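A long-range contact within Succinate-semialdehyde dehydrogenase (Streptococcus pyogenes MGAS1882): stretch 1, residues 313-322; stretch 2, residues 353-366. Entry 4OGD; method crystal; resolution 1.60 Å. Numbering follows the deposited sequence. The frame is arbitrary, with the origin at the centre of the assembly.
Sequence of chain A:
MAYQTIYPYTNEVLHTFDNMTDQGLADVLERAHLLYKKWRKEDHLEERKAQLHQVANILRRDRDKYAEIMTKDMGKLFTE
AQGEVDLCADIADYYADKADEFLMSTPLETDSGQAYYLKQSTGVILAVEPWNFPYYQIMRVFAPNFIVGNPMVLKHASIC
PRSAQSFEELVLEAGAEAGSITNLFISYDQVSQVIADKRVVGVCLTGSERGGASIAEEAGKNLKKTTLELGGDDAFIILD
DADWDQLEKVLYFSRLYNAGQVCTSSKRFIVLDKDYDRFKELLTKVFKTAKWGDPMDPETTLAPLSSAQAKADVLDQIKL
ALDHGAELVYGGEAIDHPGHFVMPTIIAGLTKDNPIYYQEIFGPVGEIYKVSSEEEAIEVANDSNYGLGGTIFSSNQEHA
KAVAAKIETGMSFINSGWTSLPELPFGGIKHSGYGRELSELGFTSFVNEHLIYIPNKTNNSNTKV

Stretch 1 313-322: DVLDQIKLAL
Stretch 2, residues 353-366: DNPIYYQEIFGPVG

Residues 313-322 form an unbroken stretch of a helix that extends beyond both ends, with phi/psi near -63/-42 and i to i+4 hydrogen bonds such as A321 N to Q317 O (2.9 Å). The chain from N354 to G363 runs against the helix direction, then turns back through P364 to V365. It comprises a 3-10 segment at 355-357, then a loop extended at Q359-I361 (-105/141, -78/126, -102/113), with tight bends at F362 (-90/62) and P364 (-84/60) on either side of an extended G363 in sequence, and the start of a strand at V365. The register is set by CA-CA distances of 5.6 Å for A321-I356, 8.0 Å for I318-V365 and 6.1 Å for V314-G363. Together the stretches bury 560 Å².

Q317 covers the most surface. Its CA-CB bond points toward the loop, and chi1 m (-76°), chi2 t (179°) and chi3 -56° bring the amide against the loop backbone. NE2 uses both of its hydrogens: one hydrogen bond reaches E360 O (3.0 Å) and the other Q359 OE1 (3.2 Å), both nearly linear. On the acceptor side, Q317 OE1 takes a hydrogen bond from a water at 2.6 Å, and that water accepts one from F362 N at 2.8 Å. The bridge links two groups whose direct separation, Q317 OE1 to F362 N, is 4.2 Å.

V314, one turn earlier and in rotamer t (168°), anchors the other end of the contact. Its CG1 lies 4.2 Å from I361 CG2 and 4.0 Å from V365 CG2, while its CG2 packs 3.5 Å from F362 O and 4.0 Å from G363 CA. G363 is extended (-167/-173); an ideal CB there would point toward the helix and lie 2.8 Å from V314 CG2, a clash, so the close passage depends on the bare glycine. I318 (m, t) adds to this apolar cluster by placing CD1 3.8 Å from V365 CG2.

I356, with chi1 and chi2 both m (-63°, -58°), points toward the helix from the 3-10 segment. Its CG1 lies 3.4 Å from Q317 O and 3.8 Å from A321 CB, where the A321 and I356 CA atoms are 5.6 Å apart, the shortest of the three register distances. Its CD1 meets L320 CD2 at 3.9 Å. L320 (t, p) also sets CD2 3.8 Å from P355 CB, extending the apolar contact to the proline that opens the 3-10 segment.

N354 (chi1 t, -169°; chi2 -40°) fastens this end. Its ND2 donates to A321 O (3.0 Å), while its OD1 accepts from I356 N (3.1 Å), so a single carboxamide both steadies the start of the 3-10 segment and ties it to the helix.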

# COMPACT_ATOMS: atom_id res chain seq x y z
N ASP A 313 -7.42 15.97 -27.47
CA ASP A 313 -7.28 14.54 -27.17
C ASP A 313 -8.60 13.79 -27.31
O ASP A 313 -8.64 12.69 -27.87
CB ASP A 313 -6.71 14.35 -25.76
CG ASP A 313 -5.27 14.80 -25.64
OD1 ASP A 313 -4.62 15.03 -26.69
OD2 ASP A 313 -4.79 14.92 -24.50
N VAL A 314 -9.69 14.38 -26.81
CA VAL A 314 -11.00 13.75 -26.93
C VAL A 314 -11.45 13.66 -28.39
O VAL A 314 -11.95 12.63 -28.83
CB VAL A 314 -12.07 14.47 -26.08
CG1 VAL A 314 -13.47 13.97 -26.44
CG2 VAL A 314 -11.82 14.22 -24.59
N LEU A 315 -11.25 14.73 -29.15
CA LEU A 315 -11.62 14.72 -30.56
C LEU A 315 -10.81 13.68 -31.33
O LEU A 315 -11.35 12.97 -32.18
CB LEU A 315 -11.44 16.10 -31.20
CG LEU A 315 -12.40 17.18 -30.71
CD1 LEU A 315 -12.04 18.54 -31.32
CD2 LEU A 315 -13.84 16.83 -31.00
N ASP A 316 -9.52 13.57 -31.00
CA ASP A 316 -8.67 12.56 -31.63
C ASP A 316 -9.12 11.14 -31.30
O ASP A 316 -9.02 10.25 -32.13
CB ASP A 316 -7.20 12.74 -31.23
CG ASP A 316 -6.56 13.96 -31.86
OD1 ASP A 316 -7.16 14.53 -32.79
OD2 ASP A 316 -5.46 14.34 -31.42
N GLN A 317 -9.62 10.93 -30.08
CA GLN A 317 -10.09 9.60 -29.71
C GLN A 317 -11.36 9.20 -30.46
O GLN A 317 -11.52 8.04 -30.85
CB GLN A 317 -10.33 9.49 -28.21
CG GLN A 317 -9.06 9.36 -27.40
CD GLN A 317 -9.34 9.29 -25.91
OE1 GLN A 317 -9.99 10.17 -25.35
NE2 GLN A 317 -8.88 8.22 -25.27
N ILE A 318 -12.27 10.16 -30.63
CA ILE A 318 -13.47 9.93 -31.42
C ILE A 318 -13.07 9.57 -32.84
O ILE A 318 -13.57 8.60 -33.42
CB ILE A 318 -14.38 11.17 -31.45
CG1 ILE A 318 -14.95 11.43 -30.05
CG2 ILE A 318 -15.52 10.98 -32.45
CD1 ILE A 318 -15.58 12.81 -29.88
N LYS A 319 -12.16 10.35 -33.40
CA LYS A 319 -11.68 10.12 -34.76
C LYS A 319 -11.01 8.75 -34.89
O LYS A 319 -11.25 8.02 -35.86
CB LYS A 319 -10.71 11.22 -35.20
CG LYS A 319 -10.13 10.98 -36.60
CD LYS A 319 -9.57 12.25 -37.20
CE LYS A 319 -9.33 12.08 -38.70
NZ LYS A 319 -8.48 10.89 -38.97
N LEU A 320 -10.18 8.41 -33.91
CA LEU A 320 -9.52 7.10 -33.87
C LEU A 320 -10.56 5.98 -33.87
O LEU A 320 -10.40 4.98 -34.57
CB LEU A 320 -8.63 6.99 -32.63
CG LEU A 320 -7.79 5.71 -32.54
CD1 LEU A 320 -6.77 5.67 -33.68
CD2 LEU A 320 -7.09 5.60 -31.19
N ALA A 321 -11.62 6.16 -33.09
CA ALA A 321 -12.69 5.17 -33.03
C ALA A 321 -13.32 4.94 -34.40
O ALA A 321 -13.52 3.80 -34.82
CB ALA A 321 -13.76 5.60 -32.04
N LEU A 322 -13.64 6.03 -35.09
CA LEU A 322 -14.29 5.95 -36.39
C LEU A 322 -13.34 5.42 -37.47
O LEU A 322 -13.76 4.66 -38.35
CB LEU A 322 -14.86 7.31 -36.79
CG LEU A 322 -15.83 7.91 -35.78
CD1 LEU A 322 -16.29 9.29 -36.22
CD2 LEU A 322 -17.02 6.99 -35.54
N ASP A 353 -10.28 -5.10 -31.88
CA ASP A 353 -9.11 -4.62 -32.60
C ASP A 353 -9.15 -3.10 -32.77
O ASP A 353 -8.21 -2.51 -33.30
CB ASP A 353 -9.02 -5.30 -33.97
CG ASP A 353 -10.38 -5.52 -34.58
OD1 ASP A 353 -10.65 -6.66 -35.03
OD2 ASP A 353 -11.19 -4.57 -34.60
N ASN A 354 -10.23 -2.49 -32.29
CA ASN A 354 -10.35 -1.03 -32.27
C ASN A 354 -9.74 -0.54 -30.96
O ASN A 354 -10.18 -0.95 -29.89
CB ASN A 354 -11.83 -0.64 -32.36
CG ASN A 354 -12.03 0.85 -32.60
OD1 ASN A 354 -11.33 1.69 -32.04
ND2 ASN A 354 -13.01 1.18 -33.43
N PRO A 355 -8.72 0.32 -31.03
CA PRO A 355 -8.02 0.76 -29.82
C PRO A 355 -8.97 1.36 -28.78
O PRO A 355 -8.76 1.17 -27.58
CB PRO A 355 -7.08 1.85 -30.34
CG PRO A 355 -6.83 1.47 -31.76
CD PRO A 355 -8.12 0.89 -32.26
N ILE A 356 -10.01 2.05 -29.24
CA ILE A 356 -10.94 2.72 -28.34
C ILE A 356 -11.80 1.72 -27.51
O ILE A 356 -12.33 2.07 -26.46
CB ILE A 356 -11.79 3.78 -29.11
CG1 ILE A 356 -10.86 4.87 -29.66
CG2 ILE A 356 -12.86 4.41 -28.24
CD1 ILE A 356 -10.04 5.59 -28.57
N TYR A 357 -11.88 0.46 -27.96
CA TYR A 357 -12.56 -0.58 -27.19
C TYR A 357 -12.02 -0.64 -25.76
O TYR A 357 -12.77 -0.92 -24.82
CB TYR A 357 -12.35 -1.95 -27.86
CG TYR A 357 -13.25 -3.07 -27.35
CD1 TYR A 357 -12.91 -3.82 -26.23
CD2 TYR A 357 -14.41 -3.41 -28.03
CE1 TYR A 357 -13.72 -4.86 -25.78
CE2 TYR A 357 -15.22 -4.44 -27.60
CZ TYR A 357 -14.88 -5.16 -26.47
OH TYR A 357 -15.71 -6.19 -26.06
N TYR A 358 -10.74 -0.33 -25.59
CA TYR A 358 -10.07 -0.47 -24.30
C TYR A 358 -9.54 0.84 -23.71
O TYR A 358 -8.85 0.81 -22.70
CB TYR A 358 -8.90 -1.47 -24.42
CG TYR A 358 -9.32 -2.88 -24.74
CD1 TYR A 358 -9.91 -3.68 -23.77
CD2 TYR A 358 -9.12 -3.42 -26.01
CE1 TYR A 358 -10.31 -4.98 -24.06
CE2 TYR A 358 -9.51 -4.71 -26.30
CZ TYR A 358 -10.09 -5.49 -25.32
OH TYR A 358 -10.49 -6.77 -25.61
N GLN A 359 -9.86 1.97 -24.34
CA GLN A 359 -9.32 3.26 -23.88
C GLN A 359 -10.35 4.09 -23.14
O GLN A 359 -11.51 4.14 -23.53
CB GLN A 359 -8.83 4.10 -25.06
CG GLN A 359 -7.56 3.60 -25.70
CD GLN A 359 -6.96 4.60 -26.67
OE1 GLN A 359 -7.21 5.81 -26.57
NE2 GLN A 359 -6.16 4.11 -27.60
N GLU A 360 -9.92 4.78 -22.08
CA GLU A 360 -10.77 5.73 -21.38
C GLU A 360 -10.85 7.04 -22.16
O GLU A 360 -9.82 7.63 -22.49
CB GLU A 360 -10.21 6.01 -19.98
CG GLU A 360 -10.91 7.13 -19.24
CD GLU A 360 -10.29 7.41 -17.89
OE1 GLU A 360 -9.05 7.34 -17.77
OE2 GLU A 360 -11.05 7.70 -16.93
N ILE A 361 -12.07 7.49 -22.46
CA ILE A 361 -12.29 8.79 -23.08
C ILE A 361 -12.77 9.78 -22.03
O ILE A 361 -13.88 9.64 -21.48
CB ILE A 361 -13.32 8.72 -24.22
CG1 ILE A 361 -12.89 7.73 -25.30
CG2 ILE A 361 -13.49 10.10 -24.85
CD1 ILE A 361 -13.89 7.61 -26.44
N PHE A 362 -11.93 10.77 -21.73
CA PHE A 362 -12.21 11.73 -20.66
C PHE A 362 -12.97 12.93 -21.21
O PHE A 362 -12.50 14.08 -21.17
CB PHE A 362 -10.89 12.16 -20.00
CG PHE A 362 -10.92 12.17 -18.49
CD1 PHE A 362 -10.69 13.35 -17.79
CD2 PHE A 362 -11.16 11.00 -17.78
CE1 PHE A 362 -10.69 13.36 -16.38
CE2 PHE A 362 -11.17 11.00 -16.39
CZ PHE A 362 -10.94 12.18 -15.69
N GLY A 363 -14.16 12.65 -21.73
CA GLY A 363 -15.02 13.68 -22.30
C GLY A 363 -16.42 13.13 -22.51
O GLY A 363 -16.71 12.01 -22.09
N PRO A 364 -17.29 13.92 -23.16
CA PRO A 364 -18.71 13.60 -23.23
C PRO A 364 -19.03 12.62 -24.35
O PRO A 364 -19.82 12.94 -25.24
CB PRO A 364 -19.35 14.95 -23.54
CG PRO A 364 -18.29 15.69 -24.30
CD PRO A 364 -16.98 15.25 -23.70
N VAL A 365 -18.44 11.43 -24.29
CA VAL A 365 -18.59 10.45 -25.35
C VAL A 365 -19.25 9.19 -24.84
O VAL A 365 -18.63 8.39 -24.13
CB VAL A 365 -17.23 10.10 -25.99
CG1 VAL A 365 -17.41 9.11 -27.13
CG2 VAL A 365 -16.52 11.36 -26.48
N GLY A 366 -20.51 8.99 -25.21
CA GLY A 366 -21.21 7.77 -24.86
C GLY A 366 -20.71 6.63 -25.73
O GLY A 366 -20.38 6.84 -26.90
O HOH W 1 -9.46 11.22 -23.02